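PDB 2GF6: thioesterase superfamily protein from Sulfolobus solfataricus, which binds coenzyme A and probably hydrolyses fatty acyl-CoA thioesters. Local coordinates for residues P50-N53 with E54-F58; E123-K126 with E127-D130. All blocks are in the same frame, centred on the assembly; numbering follows the deposited sequence.

Contact 1: residues P50-N53 with E54-F58; sequences PIVN and ENLWF
Ile51 lies over one face of the Trp57 indole: its CG1 sits 3.9 Å from the centroid of the five-membered ring and only 9° off the normal, a CH-pi contact. CG2 of Ile51 reaches the NE1 side of the same ring, and the Asn53 carbonyl oxygen stands at its edge, 3.4 Å from Trp57 CD1. With Trp57 CG anti to its own carbonyl carbon (chi1 -73°), the indole runs alongside the isoleucine. At the edge of the Phe58 ring lies Pro50 O, while Val52 CG2 approaches that ring obliquely, 3.7 Å from CE2. Val52 also runs beside Leu56, CG2 to CG.

The backbone is a tight antiparallel hairpin, strand 51-53 against the start of strand 56-67 of the hotdog sheet, turned by a type I turn from Asn53 to Leu56. A classic beta bulge sets Val52 and Asn53 together opposite Leu56, whose O accepts both their N-H groups. Beyond it, Phe58 N bonds to Pro50 O at 2.7 Å. Leu56 N bonds to Asn53 O across the turn, and inside it Asn53 OD1 takes the N-H of Asn55 at 2.8 Å in its carbonyl plane, the side chain folded back by a chi1 of 59°. A leucine in place of Asn53 would probably leave the Asn55 N-H without this acceptor, the turn then resting on its backbone bond. Glu54 OE1 and Asn55 OD1 both go to Lys117 NZ, by a salt bridge and a hydrogen bond respectively. Gln21 of the second subunit packs against Ile51 and Trp57.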
loop_
_atom_site.group_PDB
_atom_site.type_symbol
_atom_site.label_atom_id
_atom_site.label_comp_id
_atom_site.label_asym_id
_atom_site.label_seq_id
_atom_site.Cartn_x
_atom_site.Cartn_y
_atom_site.Cartn_z
ATOM N N PRO A 50 14.669 9.391 -1.016
ATOM C CA PRO A 50 14.482 10.855 -0.960
ATOM C C PRO A 50 15.047 11.507 0.303
ATOM O O PRO A 50 15.014 12.729 0.431
ATOM C CB PRO A 50 12.954 11.010 -1.039
ATOM C CG PRO A 50 12.406 9.693 -0.531
ATOM C CD PRO A 50 13.541 8.709 -0.363
ATOM N N ILE A 51 15.598 10.688 1.214
ATOM C CA ILE A 51 16.241 11.193 2.400
ATOM C C ILE A 51 17.745 11.111 2.161
ATOM O O ILE A 51 18.338 10.025 2.167
ATOM C CB ILE A 51 15.823 10.386 3.654
ATOM C CG1 ILE A 51 14.313 10.581 3.907
ATOM C CG2 ILE A 51 16.662 10.765 4.823
ATOM C CD1 ILE A 51 13.770 9.806 5.105
ATOM N N VAL A 52 18.353 12.263 1.941
ATOM C CA VAL A 52 19.776 12.318 1.665
ATOM C C VAL A 52 20.577 12.255 2.973
ATOM O O VAL A 52 21.477 11.444 3.115
ATOM C CB VAL A 52 20.117 13.580 0.865
ATOM C CG1 VAL A 52 21.539 13.476 0.303
ATOM C CG2 VAL A 52 19.068 13.794 -0.243
ATOM N N ASN A 53 20.234 13.134 3.914
ATOM C CA ASN A 53 20.822 13.173 5.262
ATOM C C ASN A 53 19.854 13.892 6.214
ATOM O O ASN A 53 18.774 14.295 5.799
ATOM C CB ASN A 53 22.210 13.841 5.256
ATOM C CG ASN A 53 22.178 15.275 4.742
ATOM O OD1 ASN A 53 21.498 16.134 5.308
ATOM N ND2 ASN A 53 22.904 15.537 3.653
ATOM N N GLU A 54 20.231 14.056 7.479
ATOM C CA GLU A 54 19.327 14.670 8.461
ATOM C C GLU A 54 18.920 16.102 8.093
ATOM O O GLU A 54 17.835 16.542 8.456
ATOM C CB GLU A 54 19.915 14.616 9.890
ATOM C CG GLU A 54 21.277 15.250 10.061
ATOM C CD GLU A 54 21.808 15.167 11.488
ATOM O OE1 GLU A 54 21.379 15.983 12.349
ATOM O OE2 GLU A 54 22.700 14.311 11.742
ATOM N N ASN A 55 19.786 16.807 7.366
ATOM C CA ASN A 55 19.546 18.196 6.934
ATOM C C ASN A 55 18.982 18.361 5.497
ATOM O O ASN A 55 18.733 19.490 5.079
ATOM C CB ASN A 55 20.849 18.991 7.022
ATOM C CG ASN A 55 21.386 19.091 8.431
ATOM O OD1 ASN A 55 20.665 19.414 9.370
ATOM N ND2 ASN A 55 22.667 18.827 8.585
ATOM N N LEU A 56 18.796 17.273 4.747
ATOM C CA LEU A 56 18.426 17.354 3.318
ATOM C C LEU A 56 17.540 16.226 2.889
ATOM O O LEU A 56 17.990 15.073 2.778
ATOM C CB LEU A 56 19.667 17.360 2.433
ATOM C CG LEU A 56 19.497 17.629 0.932
ATOM C CD1 LEU A 56 18.847 18.990 0.641
ATOM C CD2 LEU A 56 20.839 17.555 0.233
ATOM N N TRP A 57 16.280 16.578 2.627
ATOM C CA TRP A 57 15.276 15.664 2.070
ATOM C C TRP A 57 14.707 16.184 0.749
ATOM O O TRP A 57 14.737 17.382 0.517
ATOM C CB TRP A 57 14.113 15.570 3.039
ATOM C CG TRP A 57 14.361 14.780 4.305
ATOM C CD1 TRP A 57 15.563 14.313 4.803
ATOM C CD2 TRP A 57 13.371 14.443 5.270
ATOM N NE1 TRP A 57 15.353 13.675 5.996
ATOM C CE2 TRP A 57 14.010 13.737 6.302
ATOM C CE3 TRP A 57 11.987 14.653 5.349
ATOM C CZ2 TRP A 57 13.312 13.248 7.412
ATOM C CZ3 TRP A 57 11.310 14.171 6.434
ATOM C CH2 TRP A 57 11.975 13.485 7.462
ATOM N N PHE A 58 14.158 15.283 -0.078
ATOM C CA PHE A 58 13.329 15.645 -1.223
ATOM C C PHE A 58 11.860 15.316 -0.893
ATOM O O PHE A 58 11.541 14.208 -0.433
ATOM C CB PHE A 58 13.774 14.888 -2.487
ATOM C CG PHE A 58 15.083 15.376 -3.046
ATOM C CD1 PHE A 58 15.125 16.512 -3.838
ATOM C CD2 PHE A 58 16.274 14.720 -2.759
ATOM C CE1 PHE A 58 16.340 16.986 -4.333
ATOM C CE2 PHE A 58 17.513 15.190 -3.255
ATOM C CZ PHE A 58 17.548 16.322 -4.028
#

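Contact 2: residues E123-K126 with E127-D130; sequences EMPK and EIMD
Met124, a selenomethionine in this crystal, meets the helix with the end of its side chain. Its SE lies 4.1 Å from Ile128 CG2, the two side chains crossing at about a right angle, and its CE comes to 3.3 Å from CE of selenomethionine Met129, so close that the exact placing of the two methyl ends is doubtful. Met129 doubles back toward Met124 through bends at chi2 (54°) and chi3 (92°). The backbone of Met124 is hydrogen-bonded to that of Asn88, which ties the approach to the helix to another loop.

Pro125 follows at the N-cap position of helix 126-132. Its ring lies alongside Ile128, CG 3.7 Å from CD1, and its carbonyl accepts the N-H of Met129 at 2.9 Å. Lys126 begins the helix proper: its O receives Asp130 N at 2.8 Å, the next i to i+4 link. The Lys126 NZ stays 7.0 Å from Asp130 OD1, a separation that makes no salt bridge.

The side chains therefore join through carbon and selenium, while the polar links across the segments are main-chain bonds of the first helical turn. A proline suits the N-cap position, where its lack of an N-H costs the helix no bond, and its ring adds an apolar surface for Ile128.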
loop_
_atom_site.group_PDB
_atom_site.type_symbol
_atom_site.label_atom_id
_atom_site.label_comp_id
_atom_site.label_asym_id
_atom_site.label_seq_id
_atom_site.Cartn_x
_atom_site.Cartn_y
_atom_site.Cartn_z
ATOM N N GLU A 123 18.440 25.495 -0.873
ATOM C CA GLU A 123 19.275 25.328 -2.058
ATOM C C GLU A 123 19.996 23.980 -1.994
ATOM O O GLU A 123 20.502 23.609 -0.944
ATOM C CB GLU A 123 20.298 26.465 -2.138
ATOM C CG GLU A 123 21.303 26.321 -3.280
ATOM C CD GLU A 123 21.989 27.611 -3.650
ATOM O OE1 GLU A 123 21.289 28.555 -4.058
ATOM O OE2 GLU A 123 23.224 27.680 -3.544
HETATM N N MSE A 124 20.029 23.237 -3.102
HETATM C CA MSE A 124 20.811 21.994 -3.164
HETATM C C MSE A 124 22.301 22.282 -3.073
HETATM O O MSE A 124 22.796 23.194 -3.709
HETATM C CB MSE A 124 20.542 21.255 -4.455
HETATM C CG MSE A 124 19.180 20.739 -4.487
HETATM SE SE MSE A 124 18.929 19.591 -6.013
HETATM C CE MSE A 124 17.804 20.816 -7.127
ATOM N N PRO A 125 23.023 21.520 -2.253
ATOM C CA PRO A 125 24.448 21.781 -2.145
ATOM C C PRO A 125 25.118 21.688 -3.503
ATOM O O PRO A 125 24.604 21.015 -4.401
ATOM C CB PRO A 125 24.945 20.644 -1.244
ATOM C CG PRO A 125 23.789 20.182 -0.511
ATOM C CD PRO A 125 22.594 20.436 -1.357
ATOM N N LYS A 126 26.269 22.339 -3.649
ATOM C CA LYS A 126 26.941 22.357 -4.936
ATOM C C LYS A 126 27.482 20.949 -5.225
ATOM O O LYS A 126 27.472 20.516 -6.372
ATOM C CB LYS A 126 28.043 23.447 -4.977
ATOM C CG LYS A 126 27.543 24.927 -4.662
ATOM C CD LYS A 126 27.093 25.809 -5.894
ATOM C CE LYS A 126 27.352 27.335 -5.610
ATOM N NZ LYS A 126 26.695 28.370 -6.529
ATOM N N GLU A 127 27.935 20.226 -4.195
ATOM C CA GLU A 127 28.259 18.805 -4.374
ATOM C C GLU A 127 27.215 18.182 -5.303
ATOM O O GLU A 127 27.531 17.679 -6.386
ATOM C CB GLU A 127 28.251 18.017 -3.047
ATOM C CG GLU A 127 27.824 16.503 -3.233
ATOM C CD GLU A 127 28.062 15.599 -2.019
ATOM O OE1 GLU A 127 29.214 15.575 -1.492
ATOM O OE2 GLU A 127 27.100 14.876 -1.634
ATOM N N ILE A 128 25.965 18.255 -4.869
ATOM C CA ILE A 128 24.851 17.589 -5.538
ATOM C C ILE A 128 24.500 18.219 -6.879
ATOM O O ILE A 128 24.246 17.508 -7.865
ATOM C CB ILE A 128 23.639 17.542 -4.576
ATOM C CG1 ILE A 128 23.886 16.454 -3.516
ATOM C CG2 ILE A 128 22.308 17.294 -5.306
ATOM C CD1 ILE A 128 23.602 16.899 -2.109
HETATM N N MSE A 129 24.513 19.547 -6.930
HETATM C CA MSE A 129 24.113 20.245 -8.143
HETATM C C MSE A 129 25.124 20.117 -9.291
HETATM O O MSE A 129 24.729 20.111 -10.458
HETATM C CB MSE A 129 23.872 21.728 -7.855
HETATM C CG MSE A 129 23.143 22.426 -8.995
HETATM SE SE MSE A 129 21.477 21.509 -9.439
HETATM C CE MSE A 129 20.365 22.507 -8.317
ATOM N N ASP A 130 26.416 20.056 -8.959
ATOM C CA ASP A 130 27.461 19.822 -9.955
ATOM C C ASP A 130 27.218 18.490 -10.675
ATOM O O ASP A 130 27.344 18.409 -11.889
ATOM C CB ASP A 130 28.858 19.854 -9.302
ATOM C CG ASP A 130 29.286 21.276 -8.858
ATOM O OD1 ASP A 130 28.616 22.249 -9.261
ATOM O OD2 ASP A 130 30.302 21.429 -8.122
#

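From the N terminus the chain leaves helix 26-45 and enters contact 1, which closes the short hairpin where strand 51-53 turns into strand 56-67. It then runs through the central antiparallel strands before contact 2 closes the first turn of helix 126-132, close to the C terminus. The two lie in series, neither nesting nor crossing, with centres 13 Å apart. They meet through side chains: Leu56 CD2 packs on Ile128 CD1 and on the Pro125 ring, and Phe58 CE1 lies 4.0 Å from Met124 SE. The terminal helix is thus set against the start of strand 56-67, with Ile47 touching both Val52 and Ile128.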